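Local structure of alcohol oxidase (Myceliophthora thermophila, 6F74) at residues 587-590 with 594-597. The protein is a VAO-type flavoprotein that binds FAD and probably acts as an oxidase, coupling substrate oxidation to reduction of molecular oxygen. Numbering follows the deposited sequence.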
ATOM      1  N   PHE A 587       2.007  13.022  19.095  1.00 21.59           N
ATOM      2  CA  PHE A 587       0.660  12.740  19.574  1.00 21.29           C
ATOM      3  C   PHE A 587       0.531  11.331  20.160  1.00 21.28           C
ATOM      4  O   PHE A 587       1.379  10.455  19.928  1.00 21.37           O
ATOM      5  CB  PHE A 587      -0.322  12.887  18.433  1.00 20.70           C
ATOM      6  CG  PHE A 587      -0.683  14.303  18.115  1.00 20.72           C
ATOM      7  CD1 PHE A 587       0.193  15.155  17.531  1.00 20.97           C
ATOM      8  CD2 PHE A 587      -1.967  14.773  18.390  1.00 20.53           C
ATOM      9  CE1 PHE A 587      -0.184  16.459  17.236  1.00 21.05           C
ATOM     10  CE2 PHE A 587      -2.354  16.051  18.088  1.00 20.58           C
ATOM     11  CZ  PHE A 587      -1.478  16.887  17.528  1.00 20.84           C
ATOM     12  N   ILE A 588      -0.550  11.127  20.908  1.00 21.22           N
ATOM     13  CA  ILE A 588      -0.966   9.817  21.382  1.00 21.20           C
ATOM     14  C   ILE A 588      -2.331   9.511  20.787  1.00 20.66           C
ATOM     15  O   ILE A 588      -3.301  10.227  21.054  1.00 20.58           O
ATOM     16  CB  ILE A 588      -1.040   9.762  22.930  1.00 21.77           C
ATOM     17  CG1 ILE A 588       0.318  10.115  23.533  1.00 22.40           C
ATOM     18  CG2 ILE A 588      -1.477   8.357  23.411  1.00 21.84           C
ATOM     19  CD1 ILE A 588       0.284  10.347  25.036  1.00 23.06           C
ATOM     20  N   GLU A 589      -2.380   8.460  19.969  1.00 20.34           N
ATOM     21  CA  GLU A 589      -3.610   7.947  19.405  1.00 19.93           C
ATOM     22  C   GLU A 589      -4.138   6.826  20.299  1.00 20.15           C
ATOM     23  O   GLU A 589      -3.374   6.045  20.895  1.00 20.50           O
ATOM     24  CB  GLU A 589      -3.413   7.419  17.994  1.00 19.53           C
ATOM     25  CG  GLU A 589      -4.720   7.217  17.272  1.00 19.14           C
ATOM     26  CD  GLU A 589      -4.637   6.554  15.904  1.00 18.80           C
ATOM     27  OE1 GLU A 589      -3.572   6.020  15.496  1.00 18.83           O
ATOM     28  OE2 GLU A 589      -5.668   6.566  15.218  1.00 18.54           O
ATOM     29  N   ARG A 590      -5.459   6.783  20.433  1.00 20.01           N
ATOM     30  CA  ARG A 590      -6.125   5.705  21.126  1.00 20.23           C
ATOM     31  C   ARG A 590      -7.093   5.081  20.128  1.00 19.83           C
ATOM     32  O   ARG A 590      -7.561   5.757  19.200  1.00 19.46           O
ATOM     33  CB  ARG A 590      -6.862   6.225  22.376  1.00 20.59           C
ATOM     34  CG  ARG A 590      -5.956   6.789  23.469  1.00 21.10           C
ATOM     35  CD  ARG A 590      -6.743   7.468  24.581  1.00 21.43           C
ATOM     36  NE  ARG A 590      -7.578   6.520  25.298  1.00 21.73           N
ATOM     37  CZ  ARG A 590      -8.639   6.817  26.045  1.00 21.94           C
ATOM     38  NH1 ARG A 590      -9.051   8.093  26.229  1.00 21.88           N
ATOM     39  NH2 ARG A 590      -9.289   5.813  26.632  1.00 22.29           N
ATOM     40  N   PRO A 594     -10.081  10.085  22.715  1.00 20.28           N
ATOM     41  CA  PRO A 594      -9.551  11.242  21.977  1.00 20.06           C
ATOM     42  C   PRO A 594      -8.074  11.103  21.620  1.00 20.07           C
ATOM     43  O   PRO A 594      -7.290  10.506  22.369  1.00 20.41           O
ATOM     44  CB  PRO A 594      -9.736  12.396  22.957  1.00 20.38           C
ATOM     45  CG  PRO A 594     -11.001  12.019  23.688  1.00 20.54           C
ATOM     46  CD  PRO A 594     -10.875  10.521  23.881  1.00 20.64           C
ATOM     47  N   LEU A 595      -7.744  11.579  20.416  1.00 19.75           N
ATOM     48  CA  LEU A 595      -6.394  11.799  19.966  1.00 19.80           C
ATOM     49  C   LEU A 595      -5.884  13.024  20.688  1.00 20.16           C
ATOM     50  O   LEU A 595      -6.590  14.039  20.738  1.00 20.15           O
ATOM     51  CB  LEU A 595      -6.386  12.024  18.444  1.00 19.40           C
ATOM     52  CG  LEU A 595      -5.096  12.485  17.766  1.00 19.47           C
ATOM     53  CD1 LEU A 595      -4.006  11.434  17.979  1.00 19.61           C
ATOM     54  CD2 LEU A 595      -5.318  12.807  16.286  1.00 19.15           C
ATOM     55  N   CYS A 596      -4.686  12.937  21.264  1.00 20.55           N
ATOM     56  CA  CYS A 596      -4.120  14.045  22.038  1.00 21.01           C
ATOM     57  C   CYS A 596      -2.691  14.355  21.671  1.00 21.25           C
ATOM     58  O   CYS A 596      -1.928  13.457  21.337  1.00 21.23           O
ATOM     59  CB  CYS A 596      -4.169  13.756  23.555  1.00 21.51           C
ATOM     60  SG  CYS A 596      -5.781  13.402  24.220  1.00 21.41           S
ATOM     61  N   ARG A 597      -2.335  15.639  21.754  1.00 21.53           N
ATOM     62  CA  ARG A 597      -0.944  16.070  21.690  1.00 21.95           C
ATOM     63  C   ARG A 597      -0.258  15.694  22.989  1.00 22.55           C
ATOM     64  O   ARG A 597      -0.830  15.862  24.050  1.00 22.79           O
ATOM     65  CB  ARG A 597      -0.875  17.576  21.460  1.00 22.16           C
ATOM     66  CG  ARG A 597       0.443  18.062  20.858  1.00 22.50           C
ATOM     67  CD  ARG A 597       0.311  19.379  20.032  1.00 22.52           C
ATOM     68  NE  ARG A 597      -0.917  20.113  20.377  1.00 22.39           N
ATOM     69  CZ  ARG A 597      -0.981  21.221  21.128  1.00 22.84           C
ATOM     70  NH1 ARG A 597       0.143  21.850  21.608  1.00 23.52           N
ATOM     71  NH2 ARG A 597      -2.193  21.745  21.417  1.00 22.67           N
TER
HETATM   72  O   HOH W   1      -4.842  10.062  23.195  1.00 19.13           O
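Phe587 carries its ring anti to its own carbonyl carbon (chi1 -79°), which lays it across the backbone of Cys596 and Arg597. Arg597 has CG anti to the backbone N (chi1 -158°), and its CB, CG and CD run on past the far end of that ring. The CA of Arg597 sits over one ring face, 3.9 Å from the centroid of Phe587, in a CH-pi contact displaced toward the rim. The Arg597 guanidinium plane is turned 55° from the ring, with Phe587 CZ near its edge. Phe587 CD2 also meets Leu595 CG at 3.9 Å. Leu595 also reaches back with CD1, which lies 3.8 Å from Glu589 CA. With an alanine at Phe587, Leu595 and the aliphatic stem of Arg597 would probably lose the apolar partner they share.

The backbones pair antiparallel. Ile588 N donates to Cys596 O at 2.7 Å, and Cys596 N returns a bond to Ile588 O at 3.1 Å; both are nearly straight. Ile588 O has a second donor: a water that also donates to Pro594 O, 2.6 Å from each carbonyl oxygen. This water bridges the strands where they part toward the turn. There Arg590 lies beside Pro594, with NH1 3.8 Å from the proline CD. Glu589 directs its carboxylate outside the pair, to a salt bridge with Arg151.

Cys596 shares one face of the pair with Ile588 and forms a disulfide with Cys30. Leu595 with Arg31 and Arg597 with Lys29 form backbone hydrogen bonds that add to this link. The paired strands 587-588 and 596-597 form a short two-stranded beta hairpin near the C-terminus, tied to the N-terminal segment by the disulfide.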